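PDB 2VOZ: iron uptake protein A2 from Synechocystis sp., which binds ferric iron in the periplasm and probably hands it to an ABC transporter for import into the cell. Local coordinates for residues B[107-110]-B[116-119]; B[124-129]-B[280-285]; B[147-152]-B[179-184]; B[247-252]-B[257-262]. All coordinates share one frame; numbering follows the deposited sequence.

In the fold
Followed from the N terminus, the chain first closes the short loop of contact 1, where helix 106-111 meets the segment leading into strand 124-136. That strand then opens contact 2, whose partner is helix 275-285, some 150 residues later. The long excursion between them contains contact 3 and then contact 4, one after the other: contact 3 joins the loop after strand 124-136 to the end of helix 168-181, and contact 4 closes the loop between strands 245-248 and 261-268. Contacts 1 and 2 touch through L116 and G125, contacts 3 and 4 through Y148 and N251. Strands 124-136 and 261-268 link contacts 2 and 4, where R129 N meets N262 O.

Contact 1. Residues B[107-110]-B[116-119]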
loop_
_atom_site.group_PDB
_atom_site.type_symbol
_atom_site.label_atom_id
_atom_site.label_comp_id
_atom_site.label_asym_id
_atom_site.label_seq_id
_atom_site.Cartn_x
_atom_site.Cartn_y
_atom_site.Cartn_z
ATOM N N LYS B 107 22.331 27.860 8.002
ATOM C CA LYS B 107 21.611 26.868 8.809
ATOM C C LYS B 107 22.180 25.469 8.663
ATOM O O LYS B 107 22.365 24.774 9.648
ATOM C CB LYS B 107 20.109 26.848 8.512
ATOM C CG LYS B 107 19.339 28.021 9.074
ATOM N N LEU B 108 22.458 25.042 7.431
ATOM C CA LEU B 108 23.038 23.720 7.245
ATOM C C LEU B 108 24.395 23.629 7.872
ATOM O O LEU B 108 24.713 22.650 8.545
ATOM C CB LEU B 108 23.147 23.371 5.759
ATOM C CG LEU B 108 21.840 23.219 4.986
ATOM C CD1 LEU B 108 22.145 22.920 3.516
ATOM C CD2 LEU B 108 20.913 22.127 5.596
ATOM N N ASN B 109 25.223 24.653 7.666
ATOM C CA ASN B 109 26.554 24.603 8.262
ATOM C C ASN B 109 26.527 24.572 9.790
ATOM O O ASN B 109 27.314 23.856 10.418
ATOM C CB ASN B 109 27.408 25.775 7.797
ATOM C CG ASN B 109 27.789 25.677 6.338
ATOM O OD1 ASN B 109 28.195 26.682 5.735
ATOM N ND2 ASN B 109 27.647 24.498 5.751
ATOM N N GLU B 110 25.630 25.356 10.377
ATOM C CA GLU B 110 25.569 25.434 11.835
ATOM C C GLU B 110 25.010 24.154 12.441
ATOM O O GLU B 110 25.453 23.722 13.535
ATOM C CB GLU B 110 24.731 26.629 12.269
ATOM C CG GLU B 110 25.381 27.966 11.975
ATOM C CD GLU B 110 26.454 28.371 12.980
ATOM O OE1 GLU B 110 27.268 29.250 12.613
ATOM O OE2 GLU B 110 26.470 27.834 14.118
ATOM N N LEU B 116 29.574 14.998 8.667
ATOM C CA LEU B 116 28.448 14.323 8.018
ATOM C C LEU B 116 27.968 15.086 6.788
ATOM O O LEU B 116 26.863 14.865 6.292
ATOM C CB LEU B 116 27.313 14.163 9.024
ATOM C CG LEU B 116 27.722 13.357 10.269
ATOM C CD1 LEU B 116 26.540 13.280 11.166
ATOM C CD2 LEU B 116 28.246 11.958 9.923
ATOM N N ARG B 117 28.822 15.974 6.281
ATOM C CA ARG B 117 28.518 16.701 5.047
ATOM C C ARG B 117 29.751 16.895 4.216
ATOM O O ARG B 117 30.870 16.795 4.719
ATOM C CB ARG B 117 27.861 18.059 5.320
ATOM C CG ARG B 117 28.551 18.923 6.393
ATOM C CD ARG B 117 27.725 20.190 6.617
ATOM N NE ARG B 117 28.077 20.919 7.857
ATOM C CZ ARG B 117 29.114 21.738 7.967
ATOM N NH1 ARG B 117 29.920 21.928 6.930
ATOM N NH2 ARG B 117 29.367 22.355 9.112
ATOM N N HIS B 118 29.553 17.142 2.926
ATOM C CA HIS B 118 30.682 17.256 2.024
ATOM C C HIS B 118 31.466 18.543 2.304
ATOM O O HIS B 118 30.865 19.597 2.499
ATOM C CB HIS B 118 30.164 17.205 0.584
ATOM C CG HIS B 118 31.253 17.128 -0.422
ATOM N ND1 HIS B 118 31.661 15.945 -1.006
ATOM C CD2 HIS B 118 32.081 18.089 -0.888
ATOM C CE1 HIS B 118 32.673 16.192 -1.819
ATOM N NE2 HIS B 118 32.948 17.482 -1.763
ATOM N N PRO B 119 32.811 18.454 2.315
ATOM C CA PRO B 119 33.631 19.610 2.638
ATOM C C PRO B 119 33.412 20.806 1.706
ATOM O O PRO B 119 33.720 21.936 2.098
ATOM C CB PRO B 119 35.067 19.063 2.479
ATOM C CG PRO B 119 34.947 17.608 2.730
ATOM C CD PRO B 119 33.646 17.263 2.051
#
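The guanidinium of R117 has the amide nitrogen of N109 over one face, ND2 lying 3.6 Å above the plane and displaced toward the rim. The two flat groups are tilted 38° apart, so this is a slanted overlap and not a parallel stack. L108 O approaches the guanidinium obliquely, 3.8 Å from R117 NE. The polar link across the contact is a bent, weak hydrogen bond from R117 NH2 to N109 O, 2.9 Å long with an angle of 117° at the hydrogen. A further carbonyl, I112 O, accepts from NE, so the arginine gathers backbone oxygens near the C-terminal end of helix 106-111, where its positive charge would probably be favourable. Its chain reaches them by running extended from CG to NE after a first torsion of 48°, which sets CG between the backbone N and the carbonyl carbon. A leucine in place of R117 would probably leave N109 O and I112 O without this donor, and the helix end without this positive charge. Around this pairing, R117 packs on Y124 of strand 124-136, its own carbonyl accepts from N325 ND2, and L108 leans on L282 of helix 275-285.

Contact 2. Residues B[124-129]-B[280-285]; sequences YGFTQR and AFLEYL
F126 and L285 pack side chain on side chain, and their carbonyls share a donor as well: Q291 NE2, from helix 288-297, hydrogen-bonds to both F126 O and L285 O, drawing strand and helix together at one nitrogen. Between the segments themselves apolar packing takes over. L285 lies on a face of the F126 ring: its CB makes a CH-pi contact 4.0 Å from the ring centroid, 27° off the normal, and its CD1 sits above the ring centre. L282 attends to the far end of the ring, CD2 lying 3.6 Å from F126 CE2 and its carbonyl O coming obliquely within 3.3 Å of F126 CE1, a plain contact; its other methyl, CD1, reaches Y124 CD1 at 4.2 Å. With CG anti to its carbonyl carbon (chi1 -68°), F126 carries its ring out to the helix, whose axis passes 9.8 Å from that of the strand at 30°. F126 and T127 form a classic beta bulge opposite S264 of strand 261-268. Were F126 replaced by an alanine, the loss of the ring would probably leave a gap facing L282 and L285 and remove packing from F84 and F294. Adhesion here is therefore mainly hydrophobic: no direct hydrogen bond crosses between the segments, and the shared glutamine supplies the polar fastening.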
loop_
_atom_site.group_PDB
_atom_site.type_symbol
_atom_site.label_atom_id
_atom_site.label_comp_id
_atom_site.label_asym_id
_atom_site.label_seq_id
_atom_site.Cartn_x
_atom_site.Cartn_y
_atom_site.Cartn_z
ATOM N N TYR B 124 24.790 16.789 1.802
ATOM C CA TYR B 124 24.626 16.895 3.254
ATOM C C TYR B 124 23.975 15.633 3.773
ATOM O O TYR B 124 23.008 15.161 3.182
ATOM C CB TYR B 124 23.705 18.096 3.586
ATOM C CG TYR B 124 24.335 19.361 3.100
ATOM C CD1 TYR B 124 24.210 19.752 1.782
ATOM C CD2 TYR B 124 25.123 20.133 3.958
ATOM C CE1 TYR B 124 24.857 20.947 1.301
ATOM C CE2 TYR B 124 25.783 21.301 3.502
ATOM C CZ TYR B 124 25.641 21.692 2.183
ATOM O OH TYR B 124 26.278 22.819 1.730
ATOM N N GLY B 125 24.516 15.065 4.844
ATOM C CA GLY B 125 23.827 13.915 5.486
ATOM C C GLY B 125 22.629 14.390 6.287
ATOM O O GLY B 125 22.690 15.432 6.962
ATOM N N PHE B 126 21.512 13.665 6.141
ATOM C CA PHE B 126 20.321 13.949 6.923
ATOM C C PHE B 126 19.917 12.855 7.902
ATOM O O PHE B 126 19.176 13.144 8.844
ATOM C CB PHE B 126 19.165 14.348 6.016
ATOM C CG PHE B 126 19.396 15.657 5.368
ATOM C CD1 PHE B 126 19.229 16.851 6.114
ATOM C CD2 PHE B 126 19.864 15.723 4.072
ATOM C CE1 PHE B 126 19.471 18.090 5.528
ATOM C CE2 PHE B 126 20.151 16.956 3.490
ATOM C CZ PHE B 126 19.940 18.136 4.216
ATOM N N THR B 127 20.358 11.618 7.671
ATOM C CA THR B 127 20.245 10.571 8.703
ATOM C C THR B 127 21.562 9.844 8.728
ATOM O O THR B 127 22.356 9.965 7.788
ATOM C CB THR B 127 19.118 9.547 8.371
ATOM O OG1 THR B 127 19.506 8.815 7.213
ATOM C CG2 THR B 127 17.803 10.276 8.145
ATOM N N GLN B 128 21.798 9.062 9.773
ATOM C CA GLN B 128 22.981 8.243 9.818
ATOM C C GLN B 128 22.655 6.843 10.329
ATOM O O GLN B 128 21.642 6.627 10.999
ATOM C CB GLN B 128 24.098 8.918 10.619
ATOM C CG GLN B 128 23.802 9.118 12.028
ATOM C CD GLN B 128 24.880 9.932 12.776
ATOM O OE1 GLN B 128 26.082 9.704 12.633
ATOM N NE2 GLN B 128 24.432 10.875 13.580
ATOM N N ARG B 129 23.450 5.876 9.878
ATOM C CA ARG B 129 23.322 4.486 10.294
ATOM C C ARG B 129 24.726 4.058 10.697
ATOM O O ARG B 129 25.711 4.709 10.317
ATOM C CB ARG B 129 22.821 3.576 9.133
ATOM C CG ARG B 129 23.684 3.601 7.836
ATOM C CD ARG B 129 23.281 4.688 6.790
ATOM N NE ARG B 129 21.880 4.548 6.402
ATOM C CZ ARG B 129 21.429 3.619 5.535
ATOM N NH1 ARG B 129 22.283 2.792 4.941
ATOM N NH2 ARG B 129 20.134 3.504 5.290
ATOM N N ALA B 280 15.976 25.701 0.655
ATOM C CA ALA B 280 15.002 25.788 1.750
ATOM C C ALA B 280 14.562 24.385 2.212
ATOM O O ALA B 280 14.364 24.139 3.405
ATOM C CB ALA B 280 13.789 26.620 1.313
ATOM N N PHE B 281 14.428 23.490 1.247
ATOM C CA PHE B 281 14.050 22.131 1.532
ATOM C C PHE B 281 15.156 21.454 2.342
ATOM O O PHE B 281 14.854 20.815 3.350
ATOM C CB PHE B 281 13.768 21.339 0.261
ATOM C CG PHE B 281 13.384 19.925 0.543
ATOM C CD1 PHE B 281 12.112 19.634 1.043
ATOM C CD2 PHE B 281 14.290 18.896 0.344
ATOM C CE1 PHE B 281 11.728 18.337 1.302
ATOM C CE2 PHE B 281 13.898 17.562 0.621
ATOM C CZ PHE B 281 12.639 17.308 1.111
ATOM N N LEU B 282 16.422 21.584 1.932
ATOM C CA LEU B 282 17.538 20.994 2.717
ATOM C C LEU B 282 17.545 21.539 4.127
ATOM O O LEU B 282 17.693 20.788 5.093
ATOM C CB LEU B 282 18.915 21.238 2.064
ATOM C CG LEU B 282 19.137 20.587 0.688
ATOM C CD1 LEU B 282 20.526 20.992 0.264
ATOM C CD2 LEU B 282 18.957 19.053 0.765
ATOM N N GLU B 283 17.315 22.838 4.268
ATOM C CA GLU B 283 17.222 23.444 5.619
ATOM C C GLU B 283 16.097 22.844 6.443
ATOM O O GLU B 283 16.250 22.585 7.664
ATOM C CB GLU B 283 17.088 24.982 5.543
ATOM C CG GLU B 283 18.378 25.579 4.964
ATOM C CD GLU B 283 18.322 27.076 4.639
ATOM O OE1 GLU B 283 17.219 27.688 4.647
ATOM O OE2 GLU B 283 19.420 27.620 4.358
ATOM N N TYR B 284 14.955 22.646 5.793
ATOM C CA TYR B 284 13.823 22.029 6.445
ATOM C C TYR B 284 14.145 20.601 6.909
ATOM O O TYR B 284 13.837 20.246 8.038
ATOM C CB TYR B 284 12.607 22.052 5.515
ATOM C CG TYR B 284 11.471 21.184 6.004
ATOM C CD1 TYR B 284 10.683 21.573 7.103
ATOM C CD2 TYR B 284 11.174 19.977 5.336
ATOM C CE1 TYR B 284 9.646 20.767 7.549
ATOM C CE2 TYR B 284 10.118 19.157 5.781
ATOM C CZ TYR B 284 9.358 19.580 6.868
ATOM O OH TYR B 284 8.314 18.740 7.277
ATOM N N LEU B 285 14.763 19.788 6.050
ATOM C CA LEU B 285 15.110 18.432 6.435
ATOM C C LEU B 285 16.062 18.400 7.634
ATOM O O LEU B 285 16.140 17.382 8.326
ATOM C CB LEU B 285 15.791 17.740 5.257
ATOM C CG LEU B 285 14.953 17.150 4.133
ATOM C CD1 LEU B 285 15.869 16.248 3.325
ATOM C CD2 LEU B 285 13.771 16.340 4.662
#

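Contact 3. Residues B[147-152]-B[179-184]; sequences TYEALA and AIHGEP
A His-carboxylate hydrogen bond, H181 with E149, ties the loop after strand 124-136 to the end of helix 168-181 at the surface of this periplasmic solute-binding protein. Among the charged and polar interactions, E149 is the hub. Its OE2 receives the imidazole N-H and also forms a salt bridge to R177, one turn earlier on the helix of H181, while OE1 accepts from N251 ND2. With both oxygens engaged, the carboxylate is fixed in rotation, and its negative charge would probably favour a protonated imidazole, though the salt bridge to R177 would temper this. A bend at chi2 (85°) turns the carboxylate from its backbone toward the histidine.

Local bonds shape the first segment: the side-chain hydroxyl T147 OG1 accepts from A150 N at 2.9 Å, an ST motif at the start of the 3-10 segment 149-152, which L151 N continues by bonding to Y148 O at 3.1 Å. In the other segment the backbone geometry matters: G182 leaves the helix with positive phi and is the N-cap of helix 183-195, so that H181 sits just before the junction of two helices.

Apolar packing adds little, and what bears on the ring comes from its own segment: I180 CG2 rests 3.6 Å above the centre of the H181 ring. At that ring's edge H181 NE2 donates to E149 OE2 over 2.7 Å, nearly straight at 175°, the oxygen lying in the ring plane and using its anti lone pair.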
loop_
_atom_site.group_PDB
_atom_site.type_symbol
_atom_site.label_atom_id
_atom_site.label_comp_id
_atom_site.label_asym_id
_atom_site.label_seq_id
_atom_site.Cartn_x
_atom_site.Cartn_y
_atom_site.Cartn_z
ATOM N N THR B 147 36.956 -4.515 17.458
ATOM C CA THR B 147 37.051 -3.641 16.283
ATOM C C THR B 147 36.800 -4.435 14.981
ATOM O O THR B 147 36.912 -5.659 14.972
ATOM C CB THR B 147 38.469 -3.028 16.153
ATOM O OG1 THR B 147 39.438 -4.089 15.951
ATOM C CG2 THR B 147 38.820 -2.191 17.422
ATOM N N TYR B 148 36.494 -3.742 13.888
ATOM C CA TYR B 148 36.470 -4.420 12.573
ATOM C C TYR B 148 37.806 -5.064 12.335
ATOM O O TYR B 148 37.867 -6.165 11.797
ATOM C CB TYR B 148 36.211 -3.453 11.404
ATOM C CG TYR B 148 35.029 -2.561 11.649
ATOM C CD1 TYR B 148 33.731 -3.031 11.488
ATOM C CD2 TYR B 148 35.218 -1.244 12.060
ATOM C CE1 TYR B 148 32.617 -2.176 11.759
ATOM C CE2 TYR B 148 34.132 -0.382 12.334
ATOM C CZ TYR B 148 32.850 -0.853 12.185
ATOM O OH TYR B 148 31.807 0.003 12.469
ATOM N N GLU B 149 38.854 -4.338 12.714
ATOM C CA GLU B 149 40.238 -4.727 12.410
ATOM C C GLU B 149 40.558 -6.097 13.043
ATOM O O GLU B 149 41.222 -6.943 12.430
ATOM C CB GLU B 149 41.183 -3.629 12.900
ATOM C CG GLU B 149 41.158 -2.326 12.008
ATOM C CD GLU B 149 40.048 -1.326 12.365
ATOM O OE1 GLU B 149 39.078 -1.689 13.064
ATOM O OE2 GLU B 149 40.111 -0.166 11.909
ATOM N N ALA B 150 40.019 -6.348 14.233
ATOM C CA ALA B 150 40.340 -7.595 14.965
ATOM C C ALA B 150 39.645 -8.806 14.393
ATOM O O ALA B 150 39.988 -9.931 14.721
ATOM C CB ALA B 150 39.953 -7.451 16.456
ATOM N N LEU B 151 38.639 -8.590 13.558
ATOM C CA LEU B 151 37.974 -9.725 12.916
ATOM C C LEU B 151 38.856 -10.456 11.888
ATOM O O LEU B 151 38.463 -11.511 11.369
ATOM C CB LEU B 151 36.659 -9.304 12.272
ATOM C CG LEU B 151 35.578 -8.812 13.242
ATOM C CD1 LEU B 151 34.330 -8.428 12.463
ATOM C CD2 LEU B 151 35.197 -9.804 14.356
ATOM N N ALA B 152 40.027 -9.887 11.634
ATOM C CA ALA B 152 41.046 -10.507 10.778
ATOM C C ALA B 152 41.919 -11.493 11.570
ATOM O O ALA B 152 42.715 -12.238 10.961
ATOM C CB ALA B 152 41.918 -9.419 10.107
ATOM N N ALA B 179 41.068 5.066 4.171
ATOM C CA ALA B 179 41.248 6.458 4.585
ATOM C C ALA B 179 42.068 6.532 5.885
ATOM O O ALA B 179 42.959 7.380 6.043
ATOM C CB ALA B 179 39.870 7.133 4.749
ATOM N N ILE B 180 41.797 5.607 6.802
ATOM C CA ILE B 180 42.359 5.605 8.144
ATOM C C ILE B 180 43.744 4.958 8.165
ATOM O O ILE B 180 44.659 5.532 8.729
ATOM C CB ILE B 180 41.436 4.853 9.167
ATOM C CG1 ILE B 180 40.096 5.596 9.383
ATOM C CG2 ILE B 180 42.156 4.644 10.536
ATOM C CD1 ILE B 180 39.038 4.666 10.011
ATOM N N HIS B 181 43.893 3.800 7.525
ATOM C CA HIS B 181 45.080 2.938 7.685
ATOM C C HIS B 181 46.025 2.925 6.500
ATOM O O HIS B 181 47.159 2.413 6.625
ATOM C CB HIS B 181 44.654 1.471 7.943
ATOM C CG HIS B 181 43.834 1.280 9.186
ATOM N ND1 HIS B 181 44.305 1.584 10.449
ATOM C CD2 HIS B 181 42.585 0.777 9.358
ATOM C CE1 HIS B 181 43.371 1.296 11.342
ATOM N NE2 HIS B 181 42.323 0.795 10.706
ATOM N N GLY B 182 45.572 3.432 5.355
ATOM C CA GLY B 182 46.281 3.236 4.097
ATOM C C GLY B 182 46.002 1.906 3.415
ATOM O O GLY B 182 45.464 0.972 4.018
ATOM N N GLU B 183 46.396 1.804 2.152
ATOM C CA GLU B 183 46.069 0.616 1.364
ATOM C C GLU B 183 46.774 -0.679 1.825
ATOM O O GLU B 183 46.113 -1.714 1.972
ATOM C CB GLU B 183 46.233 0.916 -0.143
ATOM C CG GLU B 183 45.989 -0.288 -1.022
ATOM C CD GLU B 183 45.708 0.053 -2.473
ATOM O OE1 GLU B 183 45.062 1.076 -2.739
ATOM O OE2 GLU B 183 46.101 -0.765 -3.340
ATOM N N PRO B 184 48.121 -0.661 2.015
ATOM C CA PRO B 184 48.811 -1.907 2.460
ATOM C C PRO B 184 48.201 -2.535 3.731
ATOM O O PRO B 184 47.941 -3.759 3.772
ATOM C CB PRO B 184 50.247 -1.421 2.719
ATOM C CG PRO B 184 50.435 -0.327 1.624
ATOM C CD PRO B 184 49.088 0.432 1.754
#

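Contact 4. Residues B[247-252]-B[257-262]. With SO4 (sulfate ion), chain E.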
loop_
_atom_site.group_PDB
_atom_site.type_symbol
_atom_site.label_atom_id
_atom_site.label_comp_id
_atom_site.label_asym_id
_atom_site.label_seq_id
_atom_site.Cartn_x
_atom_site.Cartn_y
_atom_site.Cartn_z
ATOM N N LEU B 247 23.488 -7.210 19.117
ATOM C CA LEU B 247 24.155 -6.135 18.376
ATOM C C LEU B 247 25.347 -5.666 19.228
ATOM O O LEU B 247 25.208 -5.436 20.425
ATOM C CB LEU B 247 23.159 -4.982 18.164
ATOM C CG LEU B 247 23.621 -3.732 17.402
ATOM C CD1 LEU B 247 22.380 -3.072 16.827
ATOM C CD2 LEU B 247 24.337 -2.737 18.300
ATOM N N PHE B 248 26.507 -5.508 18.602
ATOM C CA PHE B 248 27.696 -4.997 19.272
ATOM C C PHE B 248 28.237 -3.811 18.476
ATOM O O PHE B 248 28.506 -3.971 17.270
ATOM C CB PHE B 248 28.762 -6.111 19.324
ATOM C CG PHE B 248 30.075 -5.671 19.916
ATOM C CD1 PHE B 248 30.255 -5.672 21.325
ATOM C CD2 PHE B 248 31.127 -5.271 19.094
ATOM C CE1 PHE B 248 31.488 -5.258 21.881
ATOM C CE2 PHE B 248 32.362 -4.839 19.639
ATOM C CZ PHE B 248 32.539 -4.842 21.031
ATOM N N PHE B 249 28.411 -2.663 19.135
ATOM C CA PHE B 249 29.057 -1.518 18.515
ATOM C C PHE B 249 30.574 -1.679 18.562
ATOM O O PHE B 249 31.159 -1.665 19.653
ATOM C CB PHE B 249 28.688 -0.187 19.188
ATOM C CG PHE B 249 27.271 0.265 18.949
ATOM C CD1 PHE B 249 26.893 0.860 17.742
ATOM C CD2 PHE B 249 26.311 0.130 19.956
ATOM C CE1 PHE B 249 25.577 1.286 17.528
ATOM C CE2 PHE B 249 25.003 0.557 19.745
ATOM C CZ PHE B 249 24.630 1.122 18.522
ATOM N N PRO B 250 31.209 -1.827 17.392
ATOM C CA PRO B 250 32.657 -1.917 17.365
ATOM C C PRO B 250 33.387 -0.572 17.427
ATOM O O PRO B 250 32.816 0.487 17.145
ATOM C CB PRO B 250 32.921 -2.550 16.003
ATOM C CG PRO B 250 31.848 -1.911 15.155
ATOM C CD PRO B 250 30.641 -1.972 16.036
ATOM N N ASN B 251 34.670 -0.677 17.743
ATOM C CA ASN B 251 35.629 0.425 17.650
ATOM C C ASN B 251 35.303 1.587 18.590
ATOM O O ASN B 251 35.589 2.735 18.263
ATOM C CB ASN B 251 35.723 0.941 16.198
ATOM C CG ASN B 251 36.415 -0.041 15.296
ATOM O OD1 ASN B 251 35.913 -1.116 15.100
ATOM N ND2 ASN B 251 37.581 0.327 14.759
ATOM N N THR B 252 34.683 1.290 19.728
ATOM C CA THR B 252 34.364 2.348 20.697
ATOM C C THR B 252 35.302 2.312 21.905
ATOM O O THR B 252 35.164 3.144 22.819
ATOM C CB THR B 252 32.905 2.261 21.193
ATOM O OG1 THR B 252 32.783 1.159 22.093
ATOM C CG2 THR B 252 31.942 2.069 20.024
ATOM N N ARG B 257 38.671 4.812 17.228
ATOM C CA ARG B 257 38.120 6.034 16.632
ATOM C C ARG B 257 36.625 6.214 16.835
ATOM O O ARG B 257 36.142 7.337 16.881
ATOM C CB ARG B 257 38.386 6.032 15.126
ATOM C CG ARG B 257 39.884 6.066 14.739
ATOM C CD ARG B 257 40.002 5.914 13.225
ATOM N NE ARG B 257 39.255 6.968 12.534
ATOM C CZ ARG B 257 39.745 8.163 12.207
ATOM N NH1 ARG B 257 38.959 9.056 11.605
ATOM N NH2 ARG B 257 41.008 8.480 12.507
ATOM N N GLY B 258 35.893 5.107 16.859
ATOM C CA GLY B 258 34.421 5.172 16.897
ATOM C C GLY B 258 33.887 4.186 15.875
ATOM O O GLY B 258 34.606 3.733 14.984
ATOM N N THR B 259 32.594 3.892 15.984
ATOM C CA THR B 259 31.967 2.948 15.082
ATOM C C THR B 259 31.893 3.590 13.677
ATOM O O THR B 259 31.684 4.779 13.535
ATOM C CB THR B 259 30.525 2.712 15.592
ATOM O OG1 THR B 259 30.581 2.168 16.930
ATOM C CG2 THR B 259 29.757 1.771 14.638
ATOM N N HIS B 260 31.947 2.771 12.643
ATOM C CA HIS B 260 31.832 3.308 11.294
ATOM C C HIS B 260 30.393 3.805 11.115
ATOM O O HIS B 260 29.459 3.066 11.358
ATOM C CB HIS B 260 32.128 2.202 10.290
ATOM C CG HIS B 260 31.805 2.569 8.876
ATOM N ND1 HIS B 260 32.638 3.353 8.113
ATOM C CD2 HIS B 260 30.760 2.239 8.081
ATOM C CE1 HIS B 260 32.111 3.499 6.907
ATOM N NE2 HIS B 260 30.971 2.830 6.861
ATOM N N VAL B 261 30.240 5.060 10.729
ATOM C CA VAL B 261 28.898 5.563 10.408
ATOM C C VAL B 261 28.831 5.932 8.919
ATOM O O VAL B 261 29.875 6.139 8.246
ATOM C CB VAL B 261 28.477 6.733 11.298
ATOM C CG1 VAL B 261 28.311 6.257 12.759
ATOM C CG2 VAL B 261 29.483 7.899 11.159
ATOM N N ASN B 262 27.619 5.941 8.385
ATOM C CA ASN B 262 27.399 6.357 7.023
ATOM C C ASN B 262 26.075 7.117 7.029
ATOM O O ASN B 262 25.362 7.091 8.028
ATOM C CB ASN B 262 27.334 5.121 6.115
ATOM C CG ASN B 262 27.708 5.434 4.695
ATOM O OD1 ASN B 262 27.489 6.556 4.209
ATOM N ND2 ASN B 262 28.259 4.431 3.998
HETATM S S SO4 E . 21.024 -6.505 22.353
HETATM O O1 SO4 E . 21.499 -6.534 20.967
HETATM O O2 SO4 E . 20.937 -7.868 22.943
HETATM O O3 SO4 E . 21.931 -5.694 23.189
HETATM O O4 SO4 E . 19.686 -5.893 22.405
HETATM O O HOH W 1 39.156 2.580 15.674
#
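T259 and T252 lie side by side and point the same way, with T252 CG2 resting 3.4 Å from T259 OG1. That hydroxyl donates to P250 O at 2.8 Å, in the carbonyl plane with a C=O...donor angle of 154°. The torsion of T259 (chi1 -60°) divides the work between its branches: OG1, beside the backbone N, makes the bond, whereas CG2 is turned to the proline ring, which it meets about at right angles, 4.1 Å from P250 CD. F249 slants past the same threonine, its CB 3.8 Å from T259 OG1, while L247 CD2 lies over one face of the phenyl ring, toward the rim.

These side chains line the loop connecting strands 245-248 and 261-268, both partners of strand 124-136 in the central sheet. Within it N251 takes up left-handed backbone angles and its carbonyl receives a weak, bent hydrogen bond from G258 N (2.8 Å); N251 CB lies against G258 O. An outside partner orients the amide of N251, whose OD1 accepts from Y148 N.

A water accepts from both N251 ND2 and R257 N, bridging the segments, while the guanidinium of R257 leads away to a salt bridge with D322. At the other end L247 N donates almost straight (176°) to O1 of a sulfate, 2.8 Å away, probably from the crystallisation liquor and also bound by S246 OG.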